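Local coordinates for protein glutamate--LysW ligase ArgX (Sulfolobus tokodaii, PDB 3VPB) that probably catalyses the ATP-dependent joining of the amino group of glutamate to the gamma-carboxyl group of the C-terminal glutamate of the carrier protein LysW, at residues Asp79-Cys84 with Leu251-Glu256; Pro100-Ile105 with Gly245-Glu250; Glu118-Pro123 with Val166-Gln171; Leu124-Pro129 with Lys162-Gln167. All coordinates share one frame; numbering follows the deposited sequence.

Contact 1: Asp79-Cys84 with Leu251-Glu256; sequences DVINVC and LNDVPE. With ZN (zinc ion), chain O; GLU (glutamic acid), chain M.
The edge of the ligase active site is where the last turn of helix 78-84 meets the end of strand 245-252, through I81 and C84 on one side and L251 and D253 on the other. D253 and C84 carry most of it. D253 CG stands between the backbone N and the carbonyl carbon (chi1 55°), and the D253 and I81 side chains cross at about a right angle, with D253 OD2 3.8 Å from I81 CG2. The same D253 OD2 comes to 3.0 Å from I81 O. Both atoms are acceptors, so the approach is a close packing of oxygens and not a hydrogen bond. A second such pair, C84 O and L251 O, stands 3.1 Å apart. A water sits between the two backbones, accepting from L251 N (3.0 Å) and placed to donate to C84 O (3.1 Å), though it has more acceptors in reach than protons. Beside this, C84 SG lies 4.0 Å from L251 CB, while the leucine's end runs on toward V226 and V229 of helix 216-229. The same segment reaches the active site: N252, at the strand's end, binds zinc through OD1 at 2.4 Å, and in the loop beyond, E256 OE2 accepts from the amino group of the bound glutamate. LysW itself packs on N252, P255 and E256. The arrangement is that of an ATP-grasp ligase, in which the metal-binding strand of the catalytic sheet abuts the preceding preATP-grasp domain.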
# COMPACT_ATOMS: atom_id res chain seq x y z
N ASP B 79 -11.99 -7.11 23.16
CA ASP B 79 -11.04 -8.19 23.41
C ASP B 79 -11.39 -9.39 22.52
O ASP B 79 -10.49 -10.01 21.96
CB ASP B 79 -10.99 -8.54 24.91
CG ASP B 79 -10.20 -7.51 25.75
OD1 ASP B 79 -10.48 -7.36 26.97
OD2 ASP B 79 -9.30 -6.82 25.20
N VAL B 80 -12.68 -9.65 22.34
CA VAL B 80 -13.16 -10.72 21.47
C VAL B 80 -12.88 -10.37 20.00
O VAL B 80 -12.38 -11.20 19.22
CB VAL B 80 -14.65 -10.97 21.70
CG1 VAL B 80 -15.22 -11.90 20.64
CG2 VAL B 80 -14.88 -11.55 23.12
N ILE B 81 -13.17 -9.13 19.62
CA ILE B 81 -12.90 -8.68 18.24
C ILE B 81 -11.41 -8.85 17.88
O ILE B 81 -11.07 -9.39 16.82
CB ILE B 81 -13.42 -7.24 17.99
CG1 ILE B 81 -14.95 -7.21 18.04
CG2 ILE B 81 -12.96 -6.76 16.61
CD1 ILE B 81 -15.59 -5.82 18.30
N ASN B 82 -10.52 -8.43 18.77
CA ASN B 82 -9.07 -8.52 18.56
C ASN B 82 -8.64 -9.98 18.31
O ASN B 82 -7.91 -10.28 17.35
CB ASN B 82 -8.36 -7.95 19.80
CG ASN B 82 -7.28 -6.90 19.47
OD1 ASN B 82 -6.97 -6.61 18.31
ND2 ASN B 82 -6.70 -6.33 20.51
N VAL B 83 -9.15 -10.88 19.15
CA VAL B 83 -8.75 -12.27 19.09
C VAL B 83 -9.41 -13.01 17.91
O VAL B 83 -8.72 -13.69 17.17
CB VAL B 83 -8.95 -12.96 20.46
CG1 VAL B 83 -8.69 -14.46 20.35
CG2 VAL B 83 -7.97 -12.36 21.46
N CYS B 84 -10.72 -12.85 17.71
CA CYS B 84 -11.42 -13.58 16.64
C CYS B 84 -11.06 -13.02 15.28
O CYS B 84 -11.07 -13.73 14.29
CB CYS B 84 -12.92 -13.48 16.80
SG CYS B 84 -13.52 -14.38 18.15
N LEU B 251 -12.91 -18.34 13.90
CA LEU B 251 -14.12 -17.74 14.45
C LEU B 251 -14.24 -16.35 13.91
O LEU B 251 -13.25 -15.77 13.50
CB LEU B 251 -14.07 -17.70 15.99
CG LEU B 251 -14.33 -19.05 16.67
CD1 LEU B 251 -13.03 -19.82 16.88
CD2 LEU B 251 -15.07 -18.89 17.98
N ASN B 252 -15.45 -15.81 13.86
CA ASN B 252 -15.63 -14.46 13.32
C ASN B 252 -16.45 -13.60 14.26
O ASN B 252 -17.47 -14.05 14.79
CB ASN B 252 -16.29 -14.52 11.95
CG ASN B 252 -15.48 -15.38 10.94
OD1 ASN B 252 -14.54 -14.89 10.32
ND2 ASN B 252 -15.87 -16.65 10.79
N ASP B 253 -16.02 -12.35 14.42
CA ASP B 253 -16.58 -11.45 15.43
C ASP B 253 -17.72 -10.53 14.99
O ASP B 253 -18.42 -9.98 15.85
CB ASP B 253 -15.47 -10.64 16.11
CG ASP B 253 -14.60 -9.89 15.12
OD1 ASP B 253 -15.13 -8.99 14.44
OD2 ASP B 253 -13.37 -10.17 15.05
N VAL B 254 -17.91 -10.36 13.69
CA VAL B 254 -19.06 -9.62 13.15
C VAL B 254 -19.77 -10.51 12.13
O VAL B 254 -19.64 -10.33 10.90
CB VAL B 254 -18.69 -8.25 12.51
CG1 VAL B 254 -19.97 -7.47 12.13
CG2 VAL B 254 -17.86 -7.38 13.48
N PRO B 255 -20.51 -11.50 12.63
CA PRO B 255 -20.93 -12.55 11.69
C PRO B 255 -21.99 -12.11 10.69
O PRO B 255 -22.87 -11.31 11.00
CB PRO B 255 -21.46 -13.67 12.60
CG PRO B 255 -21.63 -13.08 13.95
CD PRO B 255 -20.89 -11.77 14.03
N GLU B 256 -21.85 -12.60 9.47
CA GLU B 256 -22.91 -12.45 8.49
C GLU B 256 -23.77 -13.71 8.62
O GLU B 256 -23.31 -14.71 9.20
CB GLU B 256 -22.34 -12.27 7.09
CG GLU B 256 -21.74 -10.86 6.80
CD GLU B 256 -20.93 -10.85 5.50
OE1 GLU B 256 -20.91 -9.81 4.81
OE2 GLU B 256 -20.33 -11.91 5.17
ZN ZN O . -13.19 -15.30 8.44
N GLU M . -19.02 -14.45 5.58
CA GLU M . -19.74 -15.74 5.42
C GLU M . -19.42 -16.34 4.07
O GLU M . -19.44 -17.58 3.95
CB GLU M . -21.26 -15.55 5.56
CG GLU M . -22.03 -16.85 5.65
CD GLU M . -23.54 -16.65 5.80
OE1 GLU M . -24.10 -15.72 5.16
OE2 GLU M . -24.16 -17.45 6.56
OXT GLU M . -19.17 -15.61 3.08
O HOH W 1 -10.33 -16.75 13.85
O HOH W 2 -12.48 -13.39 8.95

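Contact 2: Pro100-Ile105 with Gly245-Glu250; sequences PIPDSI and GYVVNE. With MG (magnesium ion), chain N; ZN (zinc ion), chain O; ADP (adenosine-5'-diphosphate), chain L.
P100-P102, a loop leading into strand 104-107, packs on V247 and V248 of strand 245-252, the outermost strand of the five-stranded antiparallel sheet, in a buried contact fastened by one backbone bond. V248 N donates to P100 O at 2.9 Å with an N-H...O angle of 157°. V247 CG1, anti to the backbone N (chi1 -179°), pushes against the peptide joining I101 to P102, 3.2 Å from I101 C, which is tight packing. V248 O has no hydrogen-bond partner in the model; carbon surrounds it instead, with P102 CD at 3.3 Å and a CA-H...O contact from I101 CA at 3.5 Å. N249 turns its amide to the nucleotide: OD1 is hydrogen-bonded to K127 NZ, and ND2 makes a weak bond to ADP O1A at 3.1 Å. An alanine in place of N249 would probably leave the K127 ammonium without one of its acceptors and the alpha-phosphate without this weak donor. N249 and E250 both face D237, a classic beta bulge, and E250 OE1 bridges magnesium and zinc, 2.1 Å from each. A strand glutamate bridging two metal ions beside the nucleotide phosphates is typical of the ATP-grasp active site.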
# COMPACT_ATOMS: atom_id res chain seq x y z
N PRO B 100 -9.00 -28.93 18.43
CA PRO B 100 -8.24 -29.31 17.24
C PRO B 100 -8.31 -28.19 16.21
O PRO B 100 -9.38 -27.59 16.01
CB PRO B 100 -8.98 -30.57 16.75
CG PRO B 100 -10.39 -30.32 17.20
CD PRO B 100 -10.22 -29.75 18.58
N ILE B 101 -7.15 -27.86 15.65
CA ILE B 101 -7.03 -26.82 14.63
C ILE B 101 -6.22 -27.43 13.53
O ILE B 101 -5.56 -28.45 13.72
CB ILE B 101 -6.31 -25.53 15.20
CG1 ILE B 101 -4.85 -25.85 15.57
CG2 ILE B 101 -7.17 -24.92 16.35
CD1 ILE B 101 -3.94 -24.63 15.87
N PRO B 102 -6.25 -26.83 12.32
CA PRO B 102 -5.40 -27.47 11.32
C PRO B 102 -3.93 -27.43 11.73
O PRO B 102 -3.49 -26.47 12.37
CB PRO B 102 -5.60 -26.60 10.07
CG PRO B 102 -6.92 -25.90 10.31
CD PRO B 102 -6.96 -25.66 11.80
N ASP B 103 -3.17 -28.46 11.38
CA ASP B 103 -1.72 -28.46 11.69
C ASP B 103 -1.08 -27.25 11.03
O ASP B 103 -1.15 -27.13 9.81
CB ASP B 103 -1.08 -29.74 11.16
CG ASP B 103 -1.41 -30.95 12.01
OD1 ASP B 103 -1.94 -30.79 13.13
OD2 ASP B 103 -1.11 -32.07 11.56
N SER B 104 -0.48 -26.35 11.81
CA SER B 104 -0.13 -25.03 11.25
C SER B 104 1.27 -24.62 11.64
O SER B 104 1.74 -25.00 12.69
CB SER B 104 -1.06 -23.95 11.74
OG SER B 104 -2.40 -24.21 11.41
N ILE B 105 1.93 -23.86 10.76
CA ILE B 105 3.24 -23.30 11.04
C ILE B 105 3.16 -21.82 10.66
O ILE B 105 2.55 -21.47 9.65
CB ILE B 105 4.35 -23.96 10.20
CG1 ILE B 105 4.39 -25.47 10.43
CG2 ILE B 105 5.73 -23.35 10.53
CD1 ILE B 105 5.34 -26.20 9.45
N GLY B 245 -11.66 -35.91 12.22
CA GLY B 245 -13.00 -35.39 12.41
C GLY B 245 -13.03 -33.88 12.37
O GLY B 245 -12.42 -33.25 11.49
N TYR B 246 -13.74 -33.29 13.33
CA TYR B 246 -13.98 -31.84 13.27
C TYR B 246 -12.76 -31.05 13.73
O TYR B 246 -12.19 -31.31 14.80
CB TYR B 246 -15.20 -31.43 14.09
CG TYR B 246 -16.50 -32.03 13.62
CD1 TYR B 246 -16.94 -31.83 12.31
CD2 TYR B 246 -17.30 -32.79 14.48
CE1 TYR B 246 -18.16 -32.38 11.86
CE2 TYR B 246 -18.52 -33.35 14.04
CZ TYR B 246 -18.93 -33.13 12.73
OH TYR B 246 -20.11 -33.66 12.27
N VAL B 247 -12.39 -30.08 12.92
CA VAL B 247 -11.22 -29.24 13.16
C VAL B 247 -11.71 -27.80 13.07
O VAL B 247 -12.35 -27.44 12.07
CB VAL B 247 -10.12 -29.54 12.08
CG1 VAL B 247 -8.91 -28.71 12.30
CG2 VAL B 247 -9.69 -31.00 12.12
N VAL B 248 -11.42 -26.98 14.08
CA VAL B 248 -11.85 -25.58 14.04
C VAL B 248 -10.87 -24.77 13.20
O VAL B 248 -9.65 -24.76 13.47
CB VAL B 248 -12.00 -24.97 15.45
CG1 VAL B 248 -12.49 -23.51 15.35
CG2 VAL B 248 -12.99 -25.80 16.26
N ASN B 249 -11.39 -24.11 12.17
CA ASN B 249 -10.60 -23.31 11.28
C ASN B 249 -10.53 -21.83 11.67
O ASN B 249 -9.47 -21.21 11.54
CB ASN B 249 -11.16 -23.46 9.87
CG ASN B 249 -10.29 -22.84 8.81
OD1 ASN B 249 -9.07 -22.82 8.92
ND2 ASN B 249 -10.93 -22.35 7.76
N GLU B 250 -11.65 -21.24 12.07
CA GLU B 250 -11.63 -19.84 12.53
C GLU B 250 -12.91 -19.50 13.26
O GLU B 250 -13.87 -20.27 13.24
CB GLU B 250 -11.44 -18.86 11.38
CG GLU B 250 -12.60 -18.82 10.39
CD GLU B 250 -12.68 -17.49 9.67
OE1 GLU B 250 -13.44 -17.40 8.66
OE2 GLU B 250 -12.01 -16.52 10.13
MG MG N . -14.04 -18.38 6.92
ZN ZN O . -13.19 -15.30 8.44
PB ADP L . -11.83 -16.39 5.85
O1B ADP L . -11.77 -15.67 7.14
O2B ADP L . -13.16 -17.06 5.52
O3B ADP L . -11.26 -15.66 4.67
PA ADP L . -10.99 -19.15 6.19
O1A ADP L . -9.73 -19.64 6.91
O2A ADP L . -12.39 -19.43 6.69
O3A ADP L . -10.74 -17.57 6.01
O5' ADP L . -10.86 -19.71 4.69
C5' ADP L . -11.85 -19.51 3.68
C4' ADP L . -12.16 -20.83 3.00
O4' ADP L . -10.94 -21.41 2.54
C3' ADP L . -12.74 -21.84 4.00
O3' ADP L . -14.17 -21.75 4.04
C2' ADP L . -12.29 -23.16 3.43
O2' ADP L . -13.17 -23.58 2.37
C1' ADP L . -10.96 -22.82 2.82
N9 ADP L . -9.86 -23.12 3.75
C8 ADP L . -9.20 -22.26 4.56
N7 ADP L . -8.23 -22.93 5.21
C5 ADP L . -8.28 -24.22 4.80
C6 ADP L . -7.55 -25.46 5.12
N6 ADP L . -6.53 -25.43 5.99
N1 ADP L . -7.89 -26.59 4.44
C2 ADP L . -8.89 -26.63 3.55
N3 ADP L . -9.62 -25.53 3.25
C4 ADP L . -9.35 -24.33 3.85
O HOH W 3 -14.98 -19.42 5.31
O HOH W 2 -12.48 -13.39 8.95

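Contact 3: Glu118-Pro123 with Val166-Gln171; sequences EQRGFP and VQEYIQ. With ADP (adenosine-5'-diphosphate), chain L.
R120 lays its guanidinium over the backbone of Q167 and E168, and its aliphatic part alongside V166. Bends at chi2 (-146°) and chi3 (82°) carry the chain over the strand: CD rests on V166 CG1 at 3.8 Å, the two side chains sliding past each other in opposite directions. One face of the guanidinium then covers E168 N, which lies 3.7 Å above its centre, while NH2 reaches E168 CB at 3.4 Å. Although the guanidinium and carboxylate planes are only 23° apart, the charges do not meet, R120 NH2 and E168 OE1 being 5.1 Å apart; the carboxylate turns instead to K244, its salt-bridge partner. An alanine in place of R120 would probably uncover the Q167-E168 peptide and strip V166 CG1 of its cover from CD. Farther on, a water joins the segments, donating to P123 O and accepting from Y169 N. Y169 has CG anti to its backbone N, and its ring sets CD1 3.4 Å from ADP C2. Adenine is read by the backbone and one side chain of this segment: ADP N6 donates to E168 O and to the Q167 side-chain OE1 (2.8 Å), and I170 N donates to ADP N1 at 2.9 Å. The contact thus seats the last turn of helix 110-120 over strand 164-168, where A116 and Y117 of the helix also cover V166 and R120 reaches on to D103 and to I105 of strand 104-107.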
# COMPACT_ATOMS: atom_id res chain seq x y z
N GLU B 118 8.93 -25.97 2.70
CA GLU B 118 9.94 -27.04 2.67
C GLU B 118 9.80 -28.04 3.83
O GLU B 118 10.05 -29.23 3.64
CB GLU B 118 11.35 -26.45 2.61
CG GLU B 118 11.66 -25.79 1.27
CD GLU B 118 12.93 -24.96 1.27
OE1 GLU B 118 13.47 -24.64 2.36
OE2 GLU B 118 13.40 -24.63 0.14
N GLN B 119 9.39 -27.56 5.01
CA GLN B 119 9.24 -28.43 6.19
C GLN B 119 8.00 -29.30 6.10
O GLN B 119 8.03 -30.45 6.56
CB GLN B 119 9.17 -27.60 7.49
CG GLN B 119 10.53 -27.12 7.96
CD GLN B 119 10.47 -26.20 9.18
OE1 GLN B 119 11.40 -25.43 9.42
NE2 GLN B 119 9.39 -26.29 9.94
N ARG B 120 6.94 -28.74 5.52
CA ARG B 120 5.61 -29.34 5.44
C ARG B 120 5.40 -30.17 4.17
O ARG B 120 4.69 -31.17 4.18
CB ARG B 120 4.58 -28.23 5.35
CG ARG B 120 4.05 -27.72 6.61
CD ARG B 120 2.59 -27.35 6.34
NE ARG B 120 1.80 -28.57 6.45
CZ ARG B 120 1.34 -29.04 7.59
NH1 ARG B 120 1.54 -28.36 8.73
NH2 ARG B 120 0.66 -30.17 7.59
N GLY B 121 5.97 -29.70 3.07
CA GLY B 121 5.68 -30.26 1.76
C GLY B 121 4.29 -29.90 1.25
O GLY B 121 3.50 -29.28 1.96
N PHE B 122 3.99 -30.30 0.02
CA PHE B 122 2.75 -29.90 -0.64
C PHE B 122 1.70 -31.03 -0.67
O PHE B 122 2.07 -32.21 -0.58
CB PHE B 122 3.11 -29.38 -2.04
CG PHE B 122 4.14 -28.29 -2.01
CD1 PHE B 122 3.83 -27.03 -1.48
CD2 PHE B 122 5.44 -28.54 -2.43
CE1 PHE B 122 4.79 -26.03 -1.42
CE2 PHE B 122 6.40 -27.54 -2.38
CZ PHE B 122 6.07 -26.27 -1.89
N PRO B 123 0.39 -30.70 -0.79
CA PRO B 123 -0.15 -29.33 -0.91
C PRO B 123 -0.35 -28.74 0.46
O PRO B 123 -0.41 -29.48 1.47
CB PRO B 123 -1.51 -29.56 -1.56
CG PRO B 123 -1.94 -30.89 -0.99
CD PRO B 123 -0.66 -31.70 -1.03
N VAL B 166 0.73 -21.27 7.46
CA VAL B 166 0.97 -22.34 6.51
C VAL B 166 0.41 -23.61 7.12
O VAL B 166 0.92 -24.06 8.14
CB VAL B 166 2.48 -22.51 6.28
CG1 VAL B 166 2.77 -23.69 5.33
CG2 VAL B 166 3.11 -21.18 5.76
N GLN B 167 -0.60 -24.21 6.50
CA GLN B 167 -1.26 -25.32 7.18
C GLN B 167 -1.69 -26.45 6.28
O GLN B 167 -1.71 -26.32 5.05
CB GLN B 167 -2.45 -24.83 8.04
CG GLN B 167 -3.27 -23.74 7.44
CD GLN B 167 -4.57 -23.41 8.18
OE1 GLN B 167 -5.60 -23.33 7.54
NE2 GLN B 167 -4.53 -23.18 9.52
N GLU B 168 -2.01 -27.56 6.90
CA GLU B 168 -2.48 -28.73 6.15
C GLU B 168 -3.77 -28.39 5.43
O GLU B 168 -4.58 -27.60 5.91
CB GLU B 168 -2.69 -29.92 7.08
CG GLU B 168 -3.69 -29.68 8.17
CD GLU B 168 -3.98 -30.94 8.99
OE1 GLU B 168 -4.05 -32.05 8.39
OE2 GLU B 168 -4.16 -30.80 10.22
N TYR B 169 -3.93 -28.98 4.25
CA TYR B 169 -5.14 -28.80 3.47
C TYR B 169 -6.15 -29.86 3.89
O TYR B 169 -5.85 -31.05 3.82
CB TYR B 169 -4.78 -28.91 1.99
CG TYR B 169 -5.96 -28.76 1.07
CD1 TYR B 169 -6.77 -27.62 1.12
CD2 TYR B 169 -6.26 -29.75 0.16
CE1 TYR B 169 -7.86 -27.48 0.26
CE2 TYR B 169 -7.35 -29.62 -0.72
CZ TYR B 169 -8.13 -28.49 -0.66
OH TYR B 169 -9.20 -28.39 -1.51
N ILE B 170 -7.32 -29.43 4.37
CA ILE B 170 -8.31 -30.36 4.90
C ILE B 170 -9.58 -30.17 4.12
O ILE B 170 -10.32 -29.19 4.32
CB ILE B 170 -8.59 -30.14 6.44
CG1 ILE B 170 -7.28 -30.05 7.22
CG2 ILE B 170 -9.44 -31.27 7.00
CD1 ILE B 170 -7.46 -29.71 8.72
N GLN B 171 -9.84 -31.10 3.20
CA GLN B 171 -11.09 -31.05 2.45
C GLN B 171 -11.27 -32.35 1.68
O GLN B 171 -10.47 -32.68 0.78
CB GLN B 171 -11.09 -29.88 1.44
CG GLN B 171 -12.40 -29.77 0.65
CD GLN B 171 -13.58 -29.53 1.54
OE1 GLN B 171 -14.46 -30.38 1.65
NE2 GLN B 171 -13.60 -28.39 2.22
PB ADP L . -11.83 -16.39 5.85
O1B ADP L . -11.77 -15.67 7.14
O2B ADP L . -13.16 -17.06 5.52
O3B ADP L . -11.26 -15.66 4.67
PA ADP L . -10.99 -19.15 6.19
O1A ADP L . -9.73 -19.64 6.91
O2A ADP L . -12.39 -19.43 6.69
O3A ADP L . -10.74 -17.57 6.01
O5' ADP L . -10.86 -19.71 4.69
C5' ADP L . -11.85 -19.51 3.68
C4' ADP L . -12.16 -20.83 3.00
O4' ADP L . -10.94 -21.41 2.54
C3' ADP L . -12.74 -21.84 4.00
O3' ADP L . -14.17 -21.75 4.04
C2' ADP L . -12.29 -23.16 3.43
O2' ADP L . -13.17 -23.58 2.37
C1' ADP L . -10.96 -22.82 2.82
N9 ADP L . -9.86 -23.12 3.75
C8 ADP L . -9.20 -22.26 4.56
N7 ADP L . -8.23 -22.93 5.21
C5 ADP L . -8.28 -24.22 4.80
C6 ADP L . -7.55 -25.46 5.12
N6 ADP L . -6.53 -25.43 5.99
N1 ADP L . -7.89 -26.59 4.44
C2 ADP L . -8.89 -26.63 3.55
N3 ADP L . -9.62 -25.53 3.25
C4 ADP L . -9.35 -24.33 3.85
O HOH W 4 -1.93 -30.76 3.32

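Contact 4: Leu124-Pro129 with Lys162-Gln167; sequences LIDKPP and KAHIVQ. With ADP (adenosine-5'-diphosphate), chain L.
D126 holds CG anti to its backbone N (chi1 -179°), which brings its carboxylate to H164; K127, on the other face of the sheet, has CG between its backbone N and carbonyl carbon (chi1 64°) and an extended chain beyond, ending at Q167. H164 ND1 donates to D126 OD2 at 2.6 Å. The acceptor lies near the imidazole plane and uses its syn lone pair, though the carboxylate itself is turned steeply from the ring. Y117 OH also bonds to OD2 and R153 forms a salt bridge to OD1, so the buried charge is probably well compensated. K127 NZ donates to Q167 OE1 at 2.8 Å from above the amide carbonyl plane. It also reaches ADP N7 (2.9 Å) and ADP O1A (2.8 Å), and N249 OD1 is a further acceptor: four acceptors for three protons, so at least one bond must be shared or weaker. One ammonium thereby ties adenine and alpha-phosphate to the sheet. I125 covers the base, with CG1 3.7 Å from ADP C6. The strands run at 165°, antiparallel: I125 with Q167 and K127 with I165 are hydrogen-bonded pairs, each with two bonds, such as Q167 N to I125 O at 2.8 Å, and D126 with V166 is the non-hydrogen-bonded pair between them. Apolar packing fills both ends: L124 CD2 meets V166 CG1 at 3.7 Å, and I165 CD1 lies 3.8 Å from P129 CA. Such an antiparallel sheet, with a lysine directed to the nucleotide, forms one wall of the ATP-grasp nucleotide cleft.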
# COMPACT_ATOMS: atom_id res chain seq x y z
N LEU B 124 -0.50 -27.43 0.50
CA LEU B 124 -0.77 -26.72 1.74
C LEU B 124 -1.66 -25.52 1.47
O LEU B 124 -1.81 -25.07 0.33
CB LEU B 124 0.54 -26.28 2.43
CG LEU B 124 1.57 -25.48 1.66
CD1 LEU B 124 1.25 -23.98 1.79
CD2 LEU B 124 2.96 -25.81 2.26
N ILE B 125 -2.23 -24.97 2.54
CA ILE B 125 -2.92 -23.68 2.49
C ILE B 125 -2.04 -22.62 3.15
O ILE B 125 -1.46 -22.85 4.17
CB ILE B 125 -4.30 -23.78 3.19
CG1 ILE B 125 -5.24 -24.63 2.33
CG2 ILE B 125 -4.91 -22.38 3.58
CD1 ILE B 125 -6.01 -23.86 1.22
N ASP B 126 -1.90 -21.47 2.51
CA ASP B 126 -1.17 -20.34 3.11
C ASP B 126 -2.16 -19.17 3.12
O ASP B 126 -2.64 -18.72 2.09
CB ASP B 126 0.07 -20.01 2.28
CG ASP B 126 0.89 -18.86 2.85
OD1 ASP B 126 0.32 -18.02 3.59
OD2 ASP B 126 2.10 -18.74 2.51
N LYS B 127 -2.50 -18.69 4.31
CA LYS B 127 -3.39 -17.55 4.41
C LYS B 127 -2.88 -16.57 5.46
O LYS B 127 -2.13 -16.96 6.36
CB LYS B 127 -4.84 -18.00 4.70
CG LYS B 127 -4.98 -18.70 6.07
CD LYS B 127 -6.27 -19.52 6.15
CE LYS B 127 -6.36 -20.24 7.50
NZ LYS B 127 -7.51 -21.24 7.46
N PRO B 128 -3.27 -15.30 5.33
CA PRO B 128 -2.81 -14.33 6.34
C PRO B 128 -3.71 -14.40 7.59
O PRO B 128 -4.81 -14.95 7.50
CB PRO B 128 -2.98 -12.99 5.64
CG PRO B 128 -3.20 -13.28 4.18
CD PRO B 128 -3.86 -14.65 4.14
N PRO B 129 -3.27 -13.81 8.71
CA PRO B 129 -4.08 -13.82 9.92
C PRO B 129 -5.29 -12.90 9.86
O PRO B 129 -6.23 -13.10 10.60
CB PRO B 129 -3.09 -13.38 11.01
CG PRO B 129 -2.08 -12.55 10.30
CD PRO B 129 -1.95 -13.20 8.93
N LYS B 162 1.62 -9.89 5.71
CA LYS B 162 2.90 -10.53 5.41
C LYS B 162 3.21 -11.72 6.32
O LYS B 162 4.21 -12.41 6.13
CB LYS B 162 4.03 -9.49 5.48
CG LYS B 162 3.91 -8.39 4.41
CD LYS B 162 4.97 -7.31 4.59
CE LYS B 162 4.71 -6.16 3.60
NZ LYS B 162 5.88 -5.23 3.52
N ALA B 163 2.38 -11.93 7.35
CA ALA B 163 2.53 -13.08 8.21
C ALA B 163 1.81 -14.25 7.51
O ALA B 163 0.68 -14.10 7.06
CB ALA B 163 1.90 -12.82 9.56
N HIS B 164 2.47 -15.39 7.42
CA HIS B 164 1.89 -16.54 6.72
C HIS B 164 1.46 -17.60 7.71
O HIS B 164 2.30 -18.07 8.49
CB HIS B 164 2.92 -17.21 5.83
CG HIS B 164 3.48 -16.32 4.74
ND1 HIS B 164 3.25 -16.56 3.41
CD2 HIS B 164 4.33 -15.27 4.79
CE1 HIS B 164 3.90 -15.67 2.68
NE2 HIS B 164 4.55 -14.87 3.50
N ILE B 165 0.21 -18.02 7.61
CA ILE B 165 -0.26 -19.23 8.30
C ILE B 165 -0.21 -20.36 7.28
O ILE B 165 -1.00 -20.38 6.35
CB ILE B 165 -1.68 -19.09 8.85
CG1 ILE B 165 -1.81 -17.82 9.71
CG2 ILE B 165 -2.05 -20.35 9.66
CD1 ILE B 165 -3.27 -17.53 10.17
N VAL B 166 0.73 -21.27 7.46
CA VAL B 166 0.97 -22.34 6.51
C VAL B 166 0.41 -23.61 7.12
O VAL B 166 0.92 -24.06 8.14
CB VAL B 166 2.48 -22.51 6.28
CG1 VAL B 166 2.77 -23.69 5.33
CG2 VAL B 166 3.11 -21.18 5.76
N GLN B 167 -0.60 -24.21 6.50
CA GLN B 167 -1.26 -25.32 7.18
C GLN B 167 -1.69 -26.45 6.28
O GLN B 167 -1.71 -26.32 5.05
CB GLN B 167 -2.45 -24.83 8.04
CG GLN B 167 -3.27 -23.74 7.44
CD GLN B 167 -4.57 -23.41 8.18
OE1 GLN B 167 -5.60 -23.33 7.54
NE2 GLN B 167 -4.53 -23.18 9.52
PB ADP L . -11.83 -16.39 5.85
O1B ADP L . -11.77 -15.67 7.14
O2B ADP L . -13.16 -17.06 5.52
O3B ADP L . -11.26 -15.66 4.67
PA ADP L . -10.99 -19.15 6.19
O1A ADP L . -9.73 -19.64 6.91
O2A ADP L . -12.39 -19.43 6.69
O3A ADP L . -10.74 -17.57 6.01
O5' ADP L . -10.86 -19.71 4.69
C5' ADP L . -11.85 -19.51 3.68
C4' ADP L . -12.16 -20.83 3.00
O4' ADP L . -10.94 -21.41 2.54
C3' ADP L . -12.74 -21.84 4.00
O3' ADP L . -14.17 -21.75 4.04
C2' ADP L . -12.29 -23.16 3.43
O2' ADP L . -13.17 -23.58 2.37
C1' ADP L . -10.96 -22.82 2.82
N9 ADP L . -9.86 -23.12 3.75
C8 ADP L . -9.20 -22.26 4.56
N7 ADP L . -8.23 -22.93 5.21
C5 ADP L . -8.28 -24.22 4.80
C6 ADP L . -7.55 -25.46 5.12
N6 ADP L . -6.53 -25.43 5.99
N1 ADP L . -7.89 -26.59 4.44
C2 ADP L . -8.89 -26.63 3.55
N3 ADP L . -9.62 -25.53 3.25
C4 ADP L . -9.35 -24.33 3.85

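How the contacts relate
From the N terminus, contact 1 opens first, at helix 78-84, and closes the longest loop, returning only at 251-256. Contact 2 starts at 100-105 and is nested inside it, ending on 245-250, directly before the strand end used by contact 1. Contacts 3 and 4 nest within both: 118-123 and 124-129 follow each other and come back to 166-171 and 162-167, sharing V166 and Q167 on strand 164-168. Contact 1 ties the preATP-grasp domain to the catalytic sheet, whereas contacts 2 to 4 link that sheet, the four-stranded antiparallel sheet and helix 110-120 round ADP. Contacts 1 and 4 do not touch, their centres about 19 Å apart; contacts 1 and 2 share the zinc ion.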